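Local coordinates for protein DMATS type aromatic prenyltransferase (Streptomyces coelicolor, PDB 6ZS0) that probably catalyses dimethylallyl transfer to C5 of the tryptophan indole, as a 5-dimethylallyltryptophan synthase of the ABBA-barrel prenyltransferase family, at residues 276-281 with 319-324; 60-65 with 346-351; 326-331 with 340-345. All coordinates share one frame; numbering follows the deposited sequence.

Contact 1 of 3, residues 276-281 with 319-324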
ATOM      1  N   PRO A 276       7.703  -2.841   8.291  1.00 16.10           N
ATOM      2  CA  PRO A 276       8.250  -1.526   7.928  1.00 15.95           C
ATOM      3  C   PRO A 276       9.790  -1.540   7.961  1.00 15.91           C
ATOM      4  O   PRO A 276      10.415  -0.943   8.849  1.00 15.65           O
ATOM      5  CB  PRO A 276       7.622  -0.605   8.973  1.00 15.98           C
ATOM      6  CG  PRO A 276       7.456  -1.476  10.173  1.00 16.19           C
ATOM      7  CD  PRO A 276       7.102  -2.844   9.628  1.00 16.14           C
ATOM      8  N   VAL A 277      10.363  -2.160   6.933  1.00 15.96           N
ATOM      9  CA  VAL A 277      11.827  -2.455   6.880  1.00 16.30           C
ATOM     10  C   VAL A 277      12.630  -1.152   6.999  1.00 16.23           C
ATOM     11  O   VAL A 277      13.736  -1.201   7.529  1.00 16.03           O
ATOM     12  CB  VAL A 277      12.186  -3.233   5.606  1.00 16.77           C
ATOM     13  CG1 VAL A 277      11.884  -2.472   4.360  1.00 16.76           C
ATOM     14  CG2 VAL A 277      13.646  -3.668   5.592  1.00 17.23           C
ATOM     15  N   ARG A 278      12.082  -0.005   6.567  1.00 15.96           N
ATOM     16  CA  ARG A 278      12.837   1.275   6.603  1.00 16.45           C
ATOM     17  C   ARG A 278      13.234   1.626   8.023  1.00 16.18           C
ATOM     18  O   ARG A 278      14.154   2.435   8.193  1.00 16.34           O
ATOM     19  CB  ARG A 278      12.082   2.445   5.950  1.00 16.86           C
ATOM     20  CG  ARG A 278      10.765   2.846   6.599  1.00 17.30           C
ATOM     21  CD  ARG A 278      10.279   4.143   5.977  1.00 18.07           C
ATOM     22  NE  ARG A 278      11.199   5.199   6.376  1.00 18.97           N
ATOM     23  CZ  ARG A 278      11.373   6.383   5.758  1.00 19.98           C
ATOM     24  NH1 ARG A 278      12.266   7.223   6.227  1.00 21.15           N
ATOM     25  NH2 ARG A 278      10.667   6.709   4.709  1.00 20.31           N
ATOM     26  N   ASP A 279      12.514   1.132   9.045  1.00 15.72           N
ATOM     27  CA  ASP A 279      12.813   1.440  10.464  1.00 16.02           C
ATOM     28  C   ASP A 279      13.901   0.513  11.013  1.00 16.26           C
ATOM     29  O   ASP A 279      14.321   0.757  12.107  1.00 16.03           O
ATOM     30  CB  ASP A 279      11.563   1.317  11.329  1.00 15.81           C
ATOM     31  CG  ASP A 279      10.549   2.409  11.110  1.00 15.78           C
ATOM     32  OD1 ASP A 279      10.835   3.344  10.331  1.00 15.66           O
ATOM     33  OD2 ASP A 279       9.514   2.362  11.810  1.00 15.78           O
ATOM     34  N   TYR A 280      14.378  -0.460  10.237  1.00 16.78           N
ATOM     35  CA  TYR A 280      15.204  -1.583  10.784  1.00 17.63           C
ATOM     36  C   TYR A 280      16.508  -1.732  10.004  1.00 18.57           C
ATOM     37  O   TYR A 280      17.168  -2.768  10.179  1.00 20.29           O
ATOM     38  CB  TYR A 280      14.404  -2.900  10.785  1.00 17.59           C
ATOM     39  CG  TYR A 280      13.155  -2.797  11.628  1.00 17.45           C
ATOM     40  CD1 TYR A 280      13.231  -2.523  12.972  1.00 17.55           C
ATOM     41  CD2 TYR A 280      11.899  -2.945  11.073  1.00 17.41           C
ATOM     42  CE1 TYR A 280      12.102  -2.361  13.751  1.00 17.54           C
ATOM     43  CE2 TYR A 280      10.751  -2.822  11.833  1.00 17.39           C
ATOM     44  CZ  TYR A 280      10.849  -2.537  13.185  1.00 17.45           C
ATOM     45  OH  TYR A 280       9.739  -2.348  13.962  1.00 17.38           O
ATOM     46  N   VAL A 281      16.869  -0.752   9.187  1.00 18.46           N
ATOM     47  CA  VAL A 281      18.088  -0.810   8.337  1.00 19.14           C
ATOM     48  C   VAL A 281      18.902   0.466   8.519  1.00 20.05           C
ATOM     49  O   VAL A 281      18.327   1.484   8.880  1.00 18.87           O
ATOM     50  CB  VAL A 281      17.715  -0.975   6.862  1.00 18.94           C
ATOM     51  CG1 VAL A 281      17.049  -2.302   6.612  1.00 19.18           C
ATOM     52  CG2 VAL A 281      16.853   0.176   6.377  1.00 18.56           C
ATOM     53  N   ASP A 319      23.059   5.728   0.355  1.00 29.25           N
ATOM     54  CA  ASP A 319      23.195   7.156   0.746  1.00 30.42           C
ATOM     55  C   ASP A 319      21.909   7.659   1.379  1.00 29.97           C
ATOM     56  O   ASP A 319      21.813   8.860   1.596  1.00 30.51           O
ATOM     57  CB  ASP A 319      23.557   8.038  -0.452  1.00 31.91           C
ATOM     58  CG  ASP A 319      24.994   7.878  -0.872  1.00 33.91           C
ATOM     59  OD1 ASP A 319      25.783   7.424  -0.045  1.00 36.18           O
ATOM     60  OD2 ASP A 319      25.299   8.191  -2.030  1.00 35.93           O
ATOM     61  N   GLY A 320      20.955   6.780   1.666  1.00 28.21           N
ATOM     62  CA  GLY A 320      19.742   7.184   2.383  1.00 27.07           C
ATOM     63  C   GLY A 320      18.934   5.987   2.826  1.00 25.87           C
ATOM     64  O   GLY A 320      19.374   4.850   2.621  1.00 24.77           O
ATOM     65  N   VAL A 321      17.768   6.249   3.373  1.00 26.21           N
ATOM     66  CA  VAL A 321      16.856   5.183   3.852  1.00 25.80           C
ATOM     67  C   VAL A 321      15.446   5.570   3.431  1.00 25.39           C
ATOM     68  O   VAL A 321      15.209   6.766   3.167  1.00 27.93           O
ATOM     69  CB  VAL A 321      16.999   5.015   5.371  1.00 26.59           C
ATOM     70  CG1 VAL A 321      16.493   6.239   6.110  1.00 27.20           C
ATOM     71  CG2 VAL A 321      16.304   3.762   5.850  1.00 26.12           C
ATOM     72  N   GLY A 322      14.546   4.603   3.321  1.00 23.37           N
ATOM     73  CA  GLY A 322      13.120   4.869   3.121  1.00 22.09           C
ATOM     74  C   GLY A 322      12.647   4.583   1.720  1.00 20.97           C
ATOM     75  O   GLY A 322      11.444   4.498   1.553  1.00 21.15           O
ATOM     76  N   LEU A 323      13.538   4.415   0.741  1.00 20.55           N
ATOM     77  CA  LEU A 323      13.090   4.086  -0.632  1.00 20.53           C
ATOM     78  C   LEU A 323      12.309   2.775  -0.609  1.00 19.80           C
ATOM     79  O   LEU A 323      11.246   2.708  -1.232  1.00 19.88           O
ATOM     80  CB  LEU A 323      14.275   4.017  -1.589  1.00 21.40           C
ATOM     81  CG  LEU A 323      14.901   5.374  -1.905  1.00 23.32           C
ATOM     82  CD1 LEU A 323      16.107   5.214  -2.819  1.00 23.71           C
ATOM     83  CD2 LEU A 323      13.872   6.311  -2.507  1.00 24.05           C
ATOM     84  N   ILE A 324      12.800   1.764   0.100  1.00 18.46           N
ATOM     85  CA  ILE A 324      11.959   0.579   0.407  1.00 17.96           C
ATOM     86  C   ILE A 324      11.329   0.827   1.774  1.00 17.16           C
ATOM     87  O   ILE A 324      12.033   0.758   2.783  1.00 17.44           O
ATOM     88  CB  ILE A 324      12.746  -0.732   0.344  1.00 18.23           C
ATOM     89  CG1 ILE A 324      13.336  -0.961  -1.039  1.00 18.70           C
ATOM     90  CG2 ILE A 324      11.848  -1.881   0.781  1.00 18.53           C
ATOM     91  CD1 ILE A 324      14.222  -2.189  -1.137  1.00 18.99           C
TER
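This is a loop-to-loop packing contact without hydrogen bonds, made where the chain leaves strand 270-275 and where it returns into strand 324-332, so it lies at one end of the barrel. A short 3-10 segment around Val277-Asp279 carries Arg278, whose side chain reaches the other loop and makes most of the contact. Its CG takes the crowded position between the backbone N and the carbonyl carbon (chi1 63°), and the chain then bends at chi3 (-68°). The guanidinium thereby lies flat over the backbone of Gly322, whose CA stands 3.4 Å above the plane over the group's centre; NH2 comes within 3.5 Å of that CA. A long side chain ending in a flat group can cover this backbone, and the missing CB permits the close approach. Glycine suits this place twice over: a CB would collide with Arg278 NH2, and at a phi of 106° it would also jam against the preceding carbonyl oxygen. Arg278 CB rests 3.6 Å from Ile324 O. Two contacts between beta-branched side chains complete the interface, both crossing obliquely. Val277 CG1 meets Ile324 CG2 at 3.6 Å on the buried side, whereas Val281 CG2 meets Val321 CG2 at 3.7 Å in a less buried place. Val321 CG2 also presses on Arg278 O, 3.4 Å away. Beyond the two segments, Asp284 at the start of helix 284-297 accepts hydrogen bonds from the backbone N of both Leu323 and Ile324, and that helix covers Ile324 through Ala287 and Leu288. Arg278 NH2 has a long, weak ion pair with Asp59. Strands 270-275 and 324-332 are antiparallel neighbours; the ends of the helical excursion between them meet here, consistent with the strand pairs and outer helices of the ABBA fold.

Contact 2 of 3, residues 60-65 with 346-351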
ATOM      1  N   ASP A  60       7.209  11.384   3.984  1.00 15.03           N
ATOM      2  CA  ASP A  60       7.517  12.783   3.586  1.00 15.31           C
ATOM      3  C   ASP A  60       6.271  13.481   3.016  1.00 15.02           C
ATOM      4  O   ASP A  60       6.425  14.598   2.508  1.00 15.62           O
ATOM      5  CB  ASP A  60       8.703  12.866   2.638  1.00 15.47           C
ATOM      6  CG  ASP A  60       8.419  12.466   1.201  1.00 15.38           C
ATOM      7  OD1 ASP A  60       7.335  11.901   0.942  1.00 15.29           O
ATOM      8  OD2 ASP A  60       9.325  12.712   0.378  1.00 16.06           O
ATOM      9  N   HIS A  61       5.114  12.862   3.110  1.00 14.51           N
ATOM     10  CA  HIS A  61       3.801  13.452   2.749  1.00 14.55           C
ATOM     11  C   HIS A  61       3.659  13.530   1.234  1.00 13.92           C
ATOM     12  O   HIS A  61       2.790  14.308   0.781  1.00 14.24           O
ATOM     13  CB  HIS A  61       3.594  14.803   3.407  1.00 15.56           C
ATOM     14  CG  HIS A  61       3.843  14.745   4.872  1.00 16.27           C
ATOM     15  ND1 HIS A  61       3.072  13.967   5.716  1.00 17.06           N
ATOM     16  CD2 HIS A  61       4.819  15.283   5.636  1.00 17.47           C
ATOM     17  CE1 HIS A  61       3.533  14.121   6.962  1.00 17.32           C
ATOM     18  NE2 HIS A  61       4.574  14.908   6.935  1.00 17.63           N
ATOM     19  N   THR A  62       4.418  12.751   0.464  1.00 13.12           N
ATOM     20  CA  THR A  62       4.070  12.570  -0.967  1.00 12.66           C
ATOM     21  C   THR A  62       2.773  11.770  -1.040  1.00 12.22           C
ATOM     22  O   THR A  62       2.669  10.714  -0.426  1.00 11.98           O
ATOM     23  CB  THR A  62       5.170  11.870  -1.757  1.00 12.57           C
ATOM     24  OG1 THR A  62       6.424  12.533  -1.576  1.00 13.10           O
ATOM     25  CG2 THR A  62       4.836  11.835  -3.232  1.00 12.44           C
ATOM     26  N   PRO A  63       1.716  12.212  -1.774  1.00 12.05           N
ATOM     27  CA  PRO A  63       0.465  11.462  -1.785  1.00 11.92           C
ATOM     28  C   PRO A  63       0.396  10.353  -2.825  1.00 11.85           C
ATOM     29  O   PRO A  63      -0.676  10.066  -3.359  1.00 11.74           O
ATOM     30  CB  PRO A  63      -0.543  12.563  -2.103  1.00 11.92           C
ATOM     31  CG  PRO A  63       0.212  13.467  -3.040  1.00 12.10           C
ATOM     32  CD  PRO A  63       1.616  13.510  -2.466  1.00 12.25           C
ATOM     33  N   VAL A  64       1.554   9.747  -3.106  1.00 12.15           N
ATOM     34  CA  VAL A  64       1.734   8.640  -4.055  1.00 12.57           C
ATOM     35  C   VAL A  64       2.756   7.694  -3.447  1.00 12.86           C
ATOM     36  O   VAL A  64       3.733   8.196  -2.872  1.00 12.87           O
ATOM     37  CB  VAL A  64       2.224   9.125  -5.418  1.00 12.96           C
ATOM     38  CG1 VAL A  64       2.309   7.986  -6.412  1.00 13.24           C
ATOM     39  CG2 VAL A  64       1.348  10.242  -5.986  1.00 13.09           C
ATOM     40  N   GLU A  65       2.515   6.404  -3.613  1.00 13.28           N
ATOM     41  CA  GLU A  65       3.479   5.350  -3.249  1.00 14.27           C
ATOM     42  C   GLU A  65       3.376   4.274  -4.304  1.00 13.76           C
ATOM     43  O   GLU A  65       2.334   4.137  -4.905  1.00 13.72           O
ATOM     44  CB  GLU A  65       3.174   4.776  -1.865  1.00 15.56           C
ATOM     45  CG  GLU A  65       4.153   3.683  -1.436  1.00 17.24           C
ATOM     46  CD  GLU A  65       3.803   3.039  -0.103  1.00 19.03           C
ATOM     47  OE1 GLU A  65       2.795   2.297  -0.058  1.00 21.66           O
ATOM     48  OE2 GLU A  65       4.541   3.295   0.890  1.00 20.98           O
ATOM     49  N   GLU A 346       9.296   9.880  -2.450  1.00 17.00           N
ATOM     50  CA  GLU A 346      10.287  10.845  -1.888  1.00 18.14           C
ATOM     51  C   GLU A 346      10.312  12.124  -2.739  1.00 17.51           C
ATOM     52  O   GLU A 346      11.375  12.714  -2.927  1.00 17.50           O
ATOM     53  CB  GLU A 346      11.625  10.116  -1.686  1.00 20.21           C
ATOM     54  CG  GLU A 346      11.502   9.052  -0.589  1.00 22.31           C
ATOM     55  CD  GLU A 346      12.770   8.559   0.078  1.00 24.79           C
ATOM     56  OE1 GLU A 346      13.831   9.075  -0.238  1.00 27.03           O
ATOM     57  OE2 GLU A 346      12.669   7.643   0.917  1.00 27.42           O
ATOM     58  N   ALA A 347       9.144  12.615  -3.129  1.00 17.18           N
ATOM     59  CA  ALA A 347       9.013  13.879  -3.876  1.00 17.31           C
ATOM     60  C   ALA A 347       9.464  15.053  -3.004  1.00 17.91           C
ATOM     61  O   ALA A 347       9.737  16.134  -3.590  1.00 17.73           O
ATOM     62  CB  ALA A 347       7.592  14.082  -4.326  1.00 17.32           C
ATOM     63  N   TYR A 348       9.457  14.898  -1.675  1.00 18.09           N
ATOM     64  CA  TYR A 348       9.777  15.988  -0.722  1.00 19.16           C
ATOM     65  C   TYR A 348      11.050  15.640   0.041  1.00 20.94           C
ATOM     66  O   TYR A 348      11.287  16.249   1.081  1.00 21.84           O
ATOM     67  CB  TYR A 348       8.561  16.247   0.151  1.00 18.96           C
ATOM     68  CG  TYR A 348       7.394  16.789  -0.614  1.00 18.71           C
ATOM     69  CD1 TYR A 348       7.445  18.059  -1.188  1.00 18.57           C
ATOM     70  CD2 TYR A 348       6.251  16.035  -0.818  1.00 18.68           C
ATOM     71  CE1 TYR A 348       6.375  18.559  -1.909  1.00 18.37           C
ATOM     72  CE2 TYR A 348       5.169  16.535  -1.516  1.00 18.88           C
ATOM     73  CZ  TYR A 348       5.224  17.806  -2.066  1.00 18.50           C
ATOM     74  OH  TYR A 348       4.165  18.281  -2.780  1.00 18.59           O
ATOM     75  N   THR A 349      11.845  14.715  -0.470  1.00 21.93           N
ATOM     76  CA  THR A 349      13.126  14.315   0.154  1.00 23.96           C
ATOM     77  C   THR A 349      14.229  14.677  -0.839  1.00 26.94           C
ATOM     78  O   THR A 349      14.483  13.872  -1.751  1.00 27.56           O
ATOM     79  CB  THR A 349      13.058  12.850   0.601  1.00 23.76           C
ATOM     80  OG1 THR A 349      11.863  12.705   1.390  1.00 22.63           O
ATOM     81  CG2 THR A 349      14.254  12.425   1.418  1.00 24.46           C
ATOM     82  N   VAL A 350      14.777  15.891  -0.685  1.00 30.65           N
ATOM     83  CA  VAL A 350      15.728  16.549  -1.636  1.00 32.51           C
ATOM     84  C   VAL A 350      17.040  16.829  -0.906  1.00 34.63           C
ATOM     85  O   VAL A 350      16.982  17.240   0.270  1.00 34.25           O
ATOM     86  CB  VAL A 350      15.148  17.861  -2.206  1.00 33.20           C
ATOM     87  N   ARG A 351      18.162  16.629  -1.597  1.00 37.09           N
ATOM     88  CA  ARG A 351      19.506  17.111  -1.175  1.00 38.85           C
ATOM     89  C   ARG A 351      19.433  18.621  -0.947  1.00 40.25           C
ATOM     90  O   ARG A 351      18.956  19.349  -1.810  1.00 40.55           O
ATOM     91  CB  ARG A 351      20.553  16.784  -2.243  1.00 39.48           C
TER
HETATM   92  O   HOH W   1       7.566   9.387  -0.209  1.00 13.68           O
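With CG in the crowded position between its backbone N and carbonyl carbon (chi1 76°), Asp60 turns its carboxylate onto the 346-349 turn, while Thr62 (chi1 -53°) and Thr349 (chi1 -51°) each hold OG1 anti to the carbonyl carbon and so present a hydroxyl to it. Of the two segments, OD1 bonds directly to its own, accepting from Thr62 N at 3.1 Å, an Asx turn, and from Thr62 OG1 at 2.8 Å. OD2 crosses to the type I turn Glu346-Thr349, where Thr349 OG1 donates at 2.7 Å and Tyr348 N at 3.0 Å; all four donors lie out of the carboxylate plane, Thr349 OG1 on the opposite side from the other three. Thr62 OG1 also takes a weak bond from Ala347 N, and Thr62 CG2 packs on Ala347 CB at 3.7 Å. A water links Asp60 OD1 (2.8 Å) to Glu346 N (2.9 Å). The broad Tyr348 ring passes obliquely beside the 60-62 backbone, CD2 3.6 Å from Thr62 OG1, and Leu6 of helix 6-20 packs on it and on Ala347. Four protein donors and a water, with a weak bond from Ser58 OG, would probably favour the ionised carboxylate.

Contact 3 of 3, residues 326-331 with 340-345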
ATOM      1  N   TYR A 326       8.240  -0.694   3.081  1.00 15.33           N
ATOM      2  CA  TYR A 326       7.772  -1.972   3.656  1.00 15.55           C
ATOM      3  C   TYR A 326       8.183  -3.118   2.738  1.00 15.26           C
ATOM      4  O   TYR A 326       8.282  -2.938   1.518  1.00 15.08           O
ATOM      5  CB  TYR A 326       6.247  -2.039   3.801  1.00 15.73           C
ATOM      6  CG  TYR A 326       5.631  -1.186   4.877  1.00 16.62           C
ATOM      7  CD1 TYR A 326       5.506   0.178   4.736  1.00 17.18           C
ATOM      8  CD2 TYR A 326       5.156  -1.759   6.045  1.00 17.05           C
ATOM      9  CE1 TYR A 326       4.929   0.953   5.737  1.00 17.57           C
ATOM     10  CE2 TYR A 326       4.551  -1.014   7.036  1.00 17.58           C
ATOM     11  CZ  TYR A 326       4.460   0.358   6.902  1.00 17.78           C
ATOM     12  OH  TYR A 326       3.871   1.088   7.915  1.00 18.72           O
ATOM     13  N   LEU A 327       8.321  -4.286   3.327  1.00 15.61           N
ATOM     14  CA  LEU A 327       8.321  -5.574   2.626  1.00 16.41           C
ATOM     15  C   LEU A 327       7.134  -6.380   3.128  1.00 16.81           C
ATOM     16  O   LEU A 327       6.806  -6.295   4.297  1.00 16.88           O
ATOM     17  CB  LEU A 327       9.620  -6.328   2.906  1.00 17.38           C
ATOM     18  CG  LEU A 327      10.885  -5.741   2.294  1.00 18.21           C
ATOM     19  CD1 LEU A 327      12.090  -6.560   2.704  1.00 19.11           C
ATOM     20  CD2 LEU A 327      10.783  -5.609   0.792  1.00 18.50           C
ATOM     21  N   ALA A 328       6.532  -7.183   2.272  1.00 16.98           N
ATOM     22  CA  ALA A 328       5.359  -7.984   2.653  1.00 17.45           C
ATOM     23  C   ALA A 328       5.486  -9.380   2.043  1.00 17.85           C
ATOM     24  O   ALA A 328       5.976  -9.512   0.897  1.00 18.14           O
ATOM     25  CB  ALA A 328       4.070  -7.338   2.212  1.00 17.76           C
ATOM     26  N   LEU A 329       4.998 -10.346   2.789  1.00 18.78           N
ATOM     27  CA  LEU A 329       4.801 -11.739   2.318  1.00 19.65           C
ATOM     28  C   LEU A 329       3.296 -11.994   2.277  1.00 19.99           C
ATOM     29  O   LEU A 329       2.640 -11.892   3.321  1.00 19.21           O
ATOM     30  CB  LEU A 329       5.529 -12.677   3.263  1.00 20.75           C
ATOM     31  CG  LEU A 329       5.483 -14.150   2.871  1.00 21.86           C
ATOM     32  CD1 LEU A 329       6.199 -14.367   1.555  1.00 22.15           C
ATOM     33  CD2 LEU A 329       6.060 -14.995   3.987  1.00 22.40           C
ATOM     34  N   ALA A 330       2.780 -12.329   1.101  1.00 21.21           N
ATOM     35  CA  ALA A 330       1.336 -12.366   0.807  1.00 23.08           C
ATOM     36  C   ALA A 330       0.954 -13.795   0.416  1.00 25.00           C
ATOM     37  O   ALA A 330       1.507 -14.295  -0.567  1.00 25.37           O
ATOM     38  CB  ALA A 330       0.996 -11.394  -0.289  1.00 22.90           C
ATOM     39  N   GLY A 331       0.075 -14.398   1.198  1.00 26.83           N
ATOM     40  CA  GLY A 331      -0.495 -15.725   0.942  1.00 29.37           C
ATOM     41  C   GLY A 331      -1.931 -15.625   0.456  1.00 31.07           C
ATOM     42  O   GLY A 331      -2.674 -14.705   0.873  1.00 29.32           O
ATOM     43  N   THR A 340       6.177  -8.567  -1.805  1.00 19.25           N
ATOM     44  CA  THR A 340       5.865  -7.203  -2.282  1.00 18.71           C
ATOM     45  C   THR A 340       6.822  -6.214  -1.627  1.00 17.92           C
ATOM     46  O   THR A 340       7.034  -6.324  -0.436  1.00 17.77           O
ATOM     47  CB  THR A 340       4.401  -6.835  -2.035  1.00 19.12           C
ATOM     48  OG1 THR A 340       3.552  -7.816  -2.642  1.00 20.18           O
ATOM     49  CG2 THR A 340       4.047  -5.492  -2.624  1.00 19.40           C
ATOM     50  N   ALA A 341       7.379  -5.304  -2.432  1.00 17.03           N
ATOM     51  CA  ALA A 341       8.205  -4.170  -1.980  1.00 16.67           C
ATOM     52  C   ALA A 341       7.388  -2.915  -2.190  1.00 16.41           C
ATOM     53  O   ALA A 341       6.952  -2.687  -3.295  1.00 16.16           O
ATOM     54  CB  ALA A 341       9.523  -4.115  -2.724  1.00 16.83           C
ATOM     55  N   TYR A 342       7.183  -2.155  -1.108  1.00 17.03           N
ATOM     56  CA  TYR A 342       6.521  -0.835  -1.143  1.00 16.85           C
ATOM     57  C   TYR A 342       7.611   0.209  -1.292  1.00 16.48           C
ATOM     58  O   TYR A 342       8.528   0.246  -0.439  1.00 16.24           O
ATOM     59  CB  TYR A 342       5.629  -0.656   0.093  1.00 17.46           C
ATOM     60  CG  TYR A 342       4.489  -1.626   0.057  1.00 18.25           C
ATOM     61  CD1 TYR A 342       4.667  -2.938   0.470  1.00 19.17           C
ATOM     62  CD2 TYR A 342       3.295  -1.302  -0.546  1.00 18.72           C
ATOM     63  CE1 TYR A 342       3.660  -3.878   0.363  1.00 19.80           C
ATOM     64  CE2 TYR A 342       2.279  -2.229  -0.671  1.00 19.39           C
ATOM     65  CZ  TYR A 342       2.465  -3.525  -0.235  1.00 20.29           C
ATOM     66  OH  TYR A 342       1.458  -4.445  -0.375  1.00 22.32           O
ATOM     67  N   LEU A 343       7.502   1.034  -2.326  1.00 16.32           N
ATOM     68  CA  LEU A 343       8.566   1.958  -2.767  1.00 17.07           C
ATOM     69  C   LEU A 343       8.108   3.405  -2.610  1.00 16.96           C
ATOM     70  O   LEU A 343       7.065   3.794  -3.192  1.00 16.48           O
ATOM     71  CB  LEU A 343       8.939   1.648  -4.214  1.00 17.75           C
ATOM     72  CG  LEU A 343       9.341   0.192  -4.465  1.00 18.61           C
ATOM     73  CD1 LEU A 343       9.572  -0.078  -5.955  1.00 19.09           C
ATOM     74  CD2 LEU A 343      10.547  -0.211  -3.644  1.00 19.17           C
ATOM     75  N   SER A 344       8.896   4.170  -1.875  1.00 17.29           N
ATOM     76  CA  SER A 344       8.611   5.570  -1.532  1.00 17.49           C
ATOM     77  C   SER A 344       8.891   6.467  -2.739  1.00 17.02           C
ATOM     78  O   SER A 344       9.946   6.340  -3.343  1.00 17.85           O
ATOM     79  CB  SER A 344       9.451   5.983  -0.335  1.00 18.33           C
ATOM     80  OG  SER A 344       9.085   5.228   0.824  1.00 19.54           O
ATOM     81  N   SER A 345       8.010   7.408  -3.043  1.00 16.05           N
ATOM     82  CA  SER A 345       8.242   8.399  -4.111  1.00 15.82           C
ATOM     83  C   SER A 345       9.320   9.413  -3.691  1.00 16.18           C
ATOM     84  O   SER A 345      10.148   9.778  -4.502  1.00 16.06           O
ATOM     85  CB  SER A 345       6.944   9.055  -4.498  1.00 15.31           C
ATOM     86  OG  SER A 345       7.198  10.195  -5.295  1.00 15.22           O
TER
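Three backbone hydrogen bonds join residues 326-331 to 340-345 in this antiparallel hairpin. Ala328 and Thr340 bond each other reciprocally, Ala328 N to Thr340 O and Thr340 N to Ala328 O, both at 2.9 Å, and Tyr342 N reaches Tyr326 O at 3.0 Å in a nearly straight bond (171°). Between them, Leu327 CA makes a CA-H...O contact of 3.4 Å with Thr340 O. Tyr342, with CG anti to the carbonyl carbon (chi1 -66°), brings its ring edge to the other strand: CD1 lies 3.8 Å from Tyr326 CB and CE1 3.9 Å from Ala328 CB, the small alanine letting the flat ring come close. An alanine in place of Tyr342 would remove this ring and is likely to lose its packing on both neighbours. On the other face, Leu327 CD2 touches Ala341 CB at 4.0 Å. Further out, Thr340 OG1 is hydrogen-bonded to Ser69 OG of strand 64-70, on which Tyr342 also packs through Glu65 and Ser67. Strand 270-275 flanks the hairpin beyond strand 324-332, while helix 303-312 covers the face of Ala341 and Leu343, consistent with Tyr326, Ala328, Thr340 and Tyr342 facing the interior of an ABBA barrel with its helices outside.

In the fold
From the N terminus, residues 60-65 come first, leading into strand 64-70, and wait some 280 residues for their partners. Within that span contact 1 opens at 276-281 and closes at 319-324, spanning two helices; contact 3 follows in series, closing the short hairpin of strands 324-332 and 338-344. The chain then reaches 346-351 and completes contact 2, which encloses both others; none cross. Because strands 64-70 and 338-344 are neighbours, contact 2 lies beside the seam where the first and last strands close the barrel. Ser344 joins contacts 1 and 3 by probable hydrogen bonds to Gly322 and Leu323, Glu346 packs on Gly322, and Thr62 meets Ser345.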